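Local coordinates for protein neurotoxin (PDB 2QN0) that serves as the zinc-dependent light-chain protease of botulinum neurotoxin type C1, probably cleaving neuronal SNARE proteins, at residues 5-10 against 93-98; 47-52 against 74-79. All coordinates share one frame; numbering follows the deposited sequence.

From the N terminus, the chain first runs through the loop 5-10, then forms strands 19-23, 34-38 and 43-46, which sit side by side in the mixed sheet. Leaving the last of these, it enters the first half of contact 2 at 47-52, makes an excursion without helix or strand, and returns at 74-79 to close that smaller loop. Helix 80-97 follows directly, and its C-terminal end meets 5-10 in contact 1. Contact 2 therefore lies wholly within the larger loop that contact 1 closes. The contacts' nearest atoms are about 4 Å apart, but they do not touch. Contact 2 joins the two ends of the loop leading into the helix, and contact 1 sets the N-terminal segment against its last turn.

Contact 1. Residues 5-10 against 93-98; sequences INNFNY and LFKRIN
Ile5 and Lys95 mark the closest backbone approach, with Ile5 CA 6.4 Å from Lys95 CA, where an irregular N-terminal segment passes the C-terminal end of helix 80-97. Backbone hydrogen bonds from Ile97 N to Leu93 O and from Asn98 N to Phe94 O hold the chain on that side. Ile5 directs its side chain at the helix and carries the apolar part. Its CG1 is anti to the carbonyl carbon (chi1 -55°), which lets both branches reach Phe94: Ile5 CD1 lies 4.0 Å from Phe94 CB, and CG2 also approaches that methylene. Ile5 CB meets Lys95 CG at 4.0 Å, at the base of the lysine chain. Beyond CG this chain is fully extended and carries the ammonium group past Ile5 to Asn7, whose side chain it crosses at about a right angle. Lys95 NZ donates to Asn7 OD1 at 2.6 Å, in the carbonyl plane and on a lone pair, with a C=O...N angle of 130°. A water closes the ring by accepting from Asn7 ND2 at 3.0 Å and from Lys95 NZ at 3.2 Å, so both ends of the amide are engaged. The polar pair forms the outer part of a surface contact. Asn98 ND2 extends the attachment by bonding to Ile3 O. Inward, Phe94 packs on Ile107 of helix 101-112, while Ile97 touches Met228 on helix 223-238, which supplies the zinc ligands His229 and His233.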
loop_
_atom_site.group_PDB
_atom_site.type_symbol
_atom_site.label_atom_id
_atom_site.label_comp_id
_atom_site.label_asym_id
_atom_site.label_seq_id
_atom_site.Cartn_x
_atom_site.Cartn_y
_atom_site.Cartn_z
ATOM N N ILE A 5 0.158 12.002 -12.724
ATOM C CA ILE A 5 1.286 11.345 -12.081
ATOM C C ILE A 5 2.573 12.007 -12.567
ATOM O O ILE A 5 2.750 12.215 -13.767
ATOM C CB ILE A 5 1.322 9.839 -12.439
ATOM C CG1 ILE A 5 -0.022 9.184 -12.088
ATOM C CG2 ILE A 5 2.458 9.153 -11.705
ATOM C CD1 ILE A 5 -0.406 9.295 -10.620
ATOM N N ASN A 6 3.457 12.351 -11.635
ATOM C CA ASN A 6 4.729 12.985 -11.982
ATOM C C ASN A 6 5.720 11.985 -12.574
ATOM O O ASN A 6 5.721 10.810 -12.211
ATOM C CB ASN A 6 5.364 13.637 -10.748
ATOM C CG ASN A 6 4.561 14.810 -10.223
ATOM O OD1 ASN A 6 3.982 15.574 -10.996
ATOM N ND2 ASN A 6 4.537 14.971 -8.906
ATOM N N ASN A 7 6.564 12.463 -13.487
ATOM C CA ASN A 7 7.578 11.624 -14.120
ATOM C C ASN A 7 8.950 12.022 -13.591
ATOM O O ASN A 7 9.229 13.208 -13.404
ATOM C CB ASN A 7 7.544 11.801 -15.640
ATOM C CG ASN A 7 6.302 11.209 -16.263
ATOM O OD1 ASN A 7 6.123 9.990 -16.279
ATOM N ND2 ASN A 7 5.428 12.069 -16.771
ATOM N N PHE A 8 9.809 11.035 -13.363
ATOM C CA PHE A 8 11.138 11.300 -12.829
ATOM C C PHE A 8 12.212 10.367 -13.358
ATOM O O PHE A 8 11.929 9.280 -13.857
ATOM C CB PHE A 8 11.155 11.116 -11.307
ATOM C CG PHE A 8 10.197 11.991 -10.561
ATOM C CD1 PHE A 8 10.454 13.344 -10.389
ATOM C CD2 PHE A 8 9.055 11.443 -9.984
ATOM C CE1 PHE A 8 9.590 14.144 -9.648
ATOM C CE2 PHE A 8 8.185 12.233 -9.241
ATOM C CZ PHE A 8 8.451 13.584 -9.070
ATOM N N ASN A 9 13.452 10.828 -13.212
ATOM C CA ASN A 9 14.653 10.068 -13.526
ATOM C C ASN A 9 15.261 10.121 -12.135
ATOM O O ASN A 9 15.177 11.158 -11.473
ATOM C CB ASN A 9 15.577 10.809 -14.498
ATOM C CG ASN A 9 15.005 10.901 -15.889
ATOM O OD1 ASN A 9 14.731 9.886 -16.529
ATOM N ND2 ASN A 9 14.824 12.124 -16.371
ATOM N N TYR A 10 15.860 9.033 -11.671
ATOM C CA TYR A 10 16.437 9.041 -10.335
ATOM C C TYR A 10 17.463 10.162 -10.179
ATOM O O TYR A 10 17.615 10.730 -9.098
ATOM C CB TYR A 10 17.103 7.701 -10.026
ATOM C CG TYR A 10 17.566 7.594 -8.595
ATOM C CD1 TYR A 10 16.645 7.494 -7.551
ATOM C CD2 TYR A 10 18.926 7.630 -8.276
ATOM C CE1 TYR A 10 17.063 7.439 -6.225
ATOM C CE2 TYR A 10 19.356 7.575 -6.949
ATOM C CZ TYR A 10 18.417 7.480 -5.931
ATOM O OH TYR A 10 18.832 7.432 -4.620
ATOM N N LEU A 93 3.091 2.149 -13.176
ATOM C CA LEU A 93 1.976 1.426 -12.576
ATOM C C LEU A 93 0.907 2.391 -12.064
ATOM O O LEU A 93 -0.285 2.124 -12.201
ATOM C CB LEU A 93 2.482 0.517 -11.450
ATOM C CG LEU A 93 3.393 -0.603 -11.966
ATOM C CD1 LEU A 93 3.946 -1.397 -10.796
ATOM C CD2 LEU A 93 2.609 -1.514 -12.910
ATOM N N PHE A 94 1.321 3.515 -11.484
ATOM C CA PHE A 94 0.333 4.476 -11.006
ATOM C C PHE A 94 -0.458 5.039 -12.180
ATOM O O PHE A 94 -1.653 5.290 -12.062
ATOM C CB PHE A 94 0.989 5.609 -10.214
ATOM C CG PHE A 94 1.013 5.367 -8.727
ATOM C CD1 PHE A 94 1.975 4.542 -8.156
ATOM C CD2 PHE A 94 0.042 5.931 -7.905
ATOM C CE1 PHE A 94 1.971 4.279 -6.788
ATOM C CE2 PHE A 94 0.026 5.674 -6.535
ATOM C CZ PHE A 94 0.995 4.845 -5.974
ATOM N N LYS A 95 0.203 5.236 -13.317
ATOM C CA LYS A 95 -0.498 5.744 -14.494
ATOM C C LYS A 95 -1.559 4.738 -14.947
ATOM O O LYS A 95 -2.663 5.117 -15.342
ATOM C CB LYS A 95 0.493 6.007 -15.634
ATOM C CG LYS A 95 1.430 7.185 -15.390
ATOM C CD LYS A 95 2.390 7.338 -16.569
ATOM C CE LYS A 95 3.383 8.465 -16.368
ATOM N NZ LYS A 95 4.307 8.556 -17.541
ATOM N N ARG A 96 -1.228 3.452 -14.886
ATOM C CA ARG A 96 -2.178 2.423 -15.293
ATOM C C ARG A 96 -3.326 2.362 -14.290
ATOM O O ARG A 96 -4.487 2.231 -14.669
ATOM C CB ARG A 96 -1.483 1.059 -15.405
ATOM C CG ARG A 96 -2.406 -0.082 -15.833
ATOM C CD ARG A 96 -1.601 -1.233 -16.427
ATOM N NE ARG A 96 -2.304 -2.516 -16.377
ATOM C CZ ARG A 96 -3.464 -2.778 -16.973
ATOM N NH1 ARG A 96 -4.085 -1.843 -17.681
ATOM N NH2 ARG A 96 -4.004 -3.987 -16.861
ATOM N N ILE A 97 -3.002 2.470 -13.008
ATOM C CA ILE A 97 -4.037 2.454 -11.981
ATOM C C ILE A 97 -4.971 3.639 -12.229
ATOM O O ILE A 97 -6.194 3.520 -12.143
ATOM C CB ILE A 97 -3.412 2.569 -10.567
ATOM C CG1 ILE A 97 -2.653 1.280 -10.236
ATOM C CG2 ILE A 97 -4.504 2.829 -9.523
ATOM C CD1 ILE A 97 -1.809 1.360 -8.971
ATOM N N ASN A 98 -4.371 4.776 -12.571
ATOM C CA ASN A 98 -5.096 6.017 -12.820
ATOM C C ASN A 98 -5.927 6.011 -14.103
ATOM O O ASN A 98 -6.699 6.940 -14.346
ATOM C CB ASN A 98 -4.090 7.177 -12.859
ATOM C CG ASN A 98 -4.742 8.533 -12.665
ATOM O OD1 ASN A 98 -5.656 8.686 -11.853
ATOM N ND2 ASN A 98 -4.253 9.534 -13.390
HETATM O O HOH W 1 3.072 11.360 -18.441
#

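Contact 2. Residues 47-52 against 74-79; sequences PDRFSR and PNYLST
Arg49 brings NH1 to the edge of the Tyr76 ring, the guanidinium and ring planes turned 50° apart, and has Tyr76 O at its own edge. That oxygen, Tyr76 O, accepts from Arg49 NH1 at 3.0 Å with an N-H...O angle of 162°. It is almost exactly in the guanidinium plane, whereas the nitrogen is tilted 21° from the carbonyl plane. Arg49 NH1 also lies 3.6 Å from Tyr76 CB. One ring face is occupied near its rim by Leu77 CG, 3.7 Å above the Tyr76 plane. Arg49 gets there by bending at chi2 and chi3, which folds its methylenes against the turn: Arg49 CD packs on Leu77 CD1 at 3.9 Å. Leu77 CD1 also lies 3.9 Å from Pro47 O, a buried oxygen with no polar partner in the model. Tyr76 and Leu77 are the central residues of a type II beta turn, Asn75 to Ser78. Ser78 OG reinforces it, donating to Asn75 O at 2.7 Å. A water bridges the two backbones, accepting from Arg49 N and donating to Leu77 O. Further bonds from Arg49 go to carbonyls: NE to Pro161 O, NH2 to Arg162 O and NH1 to Asp73 O. A buried arginine thus donates to four main-chain oxygens, probably spreading its charge over their dipoles, and ties the two ends of the loop between strand 43-46 and helix 80-97 to each other and to the loop after strand 156-159.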
loop_
_atom_site.group_PDB
_atom_site.type_symbol
_atom_site.label_atom_id
_atom_site.label_comp_id
_atom_site.label_asym_id
_atom_site.label_seq_id
_atom_site.Cartn_x
_atom_site.Cartn_y
_atom_site.Cartn_z
ATOM N N PRO A 47 12.865 4.868 -3.692
ATOM C CA PRO A 47 13.319 3.659 -4.392
ATOM C C PRO A 47 14.479 2.902 -3.750
ATOM O O PRO A 47 15.414 2.505 -4.444
ATOM C CB PRO A 47 13.700 4.179 -5.787
ATOM C CG PRO A 47 13.144 5.581 -5.853
ATOM C CD PRO A 47 13.256 6.069 -4.445
ATOM N N ASP A 48 14.417 2.695 -2.437
ATOM C CA ASP A 48 15.477 1.984 -1.718
ATOM C C ASP A 48 14.934 0.744 -1.012
ATOM O O ASP A 48 13.731 0.629 -0.778
ATOM C CB ASP A 48 16.090 2.863 -0.621
ATOM C CG ASP A 48 16.686 4.150 -1.141
ATOM O OD1 ASP A 48 16.850 4.302 -2.369
ATOM O OD2 ASP A 48 17.000 5.011 -0.291
ATOM N N ARG A 49 15.828 -0.177 -0.660
ATOM C CA ARG A 49 15.419 -1.360 0.088
ATOM C C ARG A 49 15.097 -0.805 1.477
ATOM O O ARG A 49 15.688 0.192 1.901
ATOM C CB ARG A 49 16.556 -2.390 0.158
ATOM C CG ARG A 49 16.901 -3.024 -1.187
ATOM C CD ARG A 49 15.717 -3.804 -1.765
ATOM N NE ARG A 49 15.449 -5.041 -1.027
ATOM C CZ ARG A 49 16.153 -6.162 -1.167
ATOM N NH1 ARG A 49 17.167 -6.209 -2.022
ATOM N NH2 ARG A 49 15.841 -7.240 -0.453
ATOM N N PHE A 50 14.167 -1.447 2.180
ATOM C CA PHE A 50 13.725 -0.981 3.493
ATOM C C PHE A 50 13.745 -2.098 4.534
ATOM O O PHE A 50 13.418 -3.241 4.231
ATOM C CB PHE A 50 12.293 -0.432 3.359
ATOM C CG PHE A 50 11.718 0.147 4.630
ATOM C CD1 PHE A 50 12.033 1.442 5.029
ATOM C CD2 PHE A 50 10.825 -0.593 5.402
ATOM C CE1 PHE A 50 11.464 1.998 6.177
ATOM C CE2 PHE A 50 10.250 -0.046 6.555
ATOM C CZ PHE A 50 10.570 1.253 6.942
ATOM N N SER A 51 14.129 -1.767 5.760
ATOM C CA SER A 51 14.147 -2.761 6.825
ATOM C C SER A 51 13.848 -2.142 8.179
ATOM O O SER A 51 14.112 -0.960 8.409
ATOM C CB SER A 51 15.497 -3.478 6.885
ATOM O OG SER A 51 15.502 -4.436 7.934
ATOM N N ARG A 52 13.283 -2.953 9.068
ATOM C CA ARG A 52 12.952 -2.520 10.417
ATOM C C ARG A 52 13.761 -3.326 11.428
ATOM O O ARG A 52 13.657 -3.106 12.634
ATOM C CB ARG A 52 11.455 -2.709 10.681
ATOM C CG ARG A 52 10.564 -1.754 9.892
ATOM C CD ARG A 52 10.813 -0.322 10.338
ATOM N NE ARG A 52 10.541 -0.171 11.762
ATOM C CZ ARG A 52 11.390 0.359 12.635
ATOM N NH1 ARG A 52 12.576 0.799 12.234
ATOM N NH2 ARG A 52 11.055 0.440 13.915
ATOM N N PRO A 74 20.500 -9.632 -2.041
ATOM C CA PRO A 74 21.089 -8.469 -1.373
ATOM C C PRO A 74 21.507 -7.332 -2.299
ATOM O O PRO A 74 21.710 -6.209 -1.846
ATOM C CB PRO A 74 22.273 -9.073 -0.624
ATOM C CG PRO A 74 22.715 -10.163 -1.550
ATOM C CD PRO A 74 21.395 -10.800 -1.941
ATOM N N ASN A 75 21.621 -7.614 -3.592
ATOM C CA ASN A 75 22.035 -6.586 -4.541
ATOM C C ASN A 75 20.891 -5.914 -5.298
ATOM O O ASN A 75 21.121 -4.974 -6.059
ATOM C CB ASN A 75 23.040 -7.168 -5.538
ATOM C CG ASN A 75 24.246 -7.775 -4.851
ATOM O OD1 ASN A 75 24.878 -7.138 -4.007
ATOM N ND2 ASN A 75 24.571 -9.012 -5.206
ATOM N N TYR A 76 19.664 -6.386 -5.101
ATOM C CA TYR A 76 18.527 -5.776 -5.784
ATOM C C TYR A 76 18.315 -4.359 -5.245
ATOM O O TYR A 76 18.194 -4.161 -4.034
ATOM C CB TYR A 76 17.260 -6.612 -5.578
ATOM C CG TYR A 76 16.034 -5.993 -6.198
ATOM C CD1 TYR A 76 15.990 -5.703 -7.560
ATOM C CD2 TYR A 76 14.921 -5.671 -5.420
ATOM C CE1 TYR A 76 14.871 -5.107 -8.135
ATOM C CE2 TYR A 76 13.796 -5.073 -5.985
ATOM C CZ TYR A 76 13.778 -4.794 -7.340
ATOM O OH TYR A 76 12.673 -4.197 -7.903
ATOM N N LEU A 77 18.278 -3.387 -6.155
ATOM C CA LEU A 77 18.105 -1.971 -5.823
ATOM C C LEU A 77 19.330 -1.345 -5.167
ATOM O O LEU A 77 19.224 -0.308 -4.514
ATOM C CB LEU A 77 16.896 -1.758 -4.902
ATOM C CG LEU A 77 15.505 -1.807 -5.527
ATOM C CD1 LEU A 77 14.476 -1.308 -4.504
ATOM C CD2 LEU A 77 15.466 -0.936 -6.775
ATOM N N SER A 78 20.494 -1.960 -5.346
ATOM C CA SER A 78 21.713 -1.433 -4.742
ATOM C C SER A 78 22.319 -0.280 -5.534
ATOM O O SER A 78 22.883 0.644 -4.952
ATOM C CB SER A 78 22.756 -2.548 -4.585
ATOM O OG SER A 78 23.087 -3.121 -5.839
ATOM N N THR A 79 22.201 -0.332 -6.856
ATOM C CA THR A 79 22.766 0.711 -7.710
ATOM C C THR A 79 21.751 1.778 -8.095
ATOM O O THR A 79 20.543 1.546 -8.047
ATOM C CB THR A 79 23.333 0.112 -9.007
ATOM O OG1 THR A 79 22.267 -0.461 -9.772
ATOM C CG2 THR A 79 24.362 -0.966 -8.693
HETATM O O HOH W 2 18.557 0.117 -1.812
#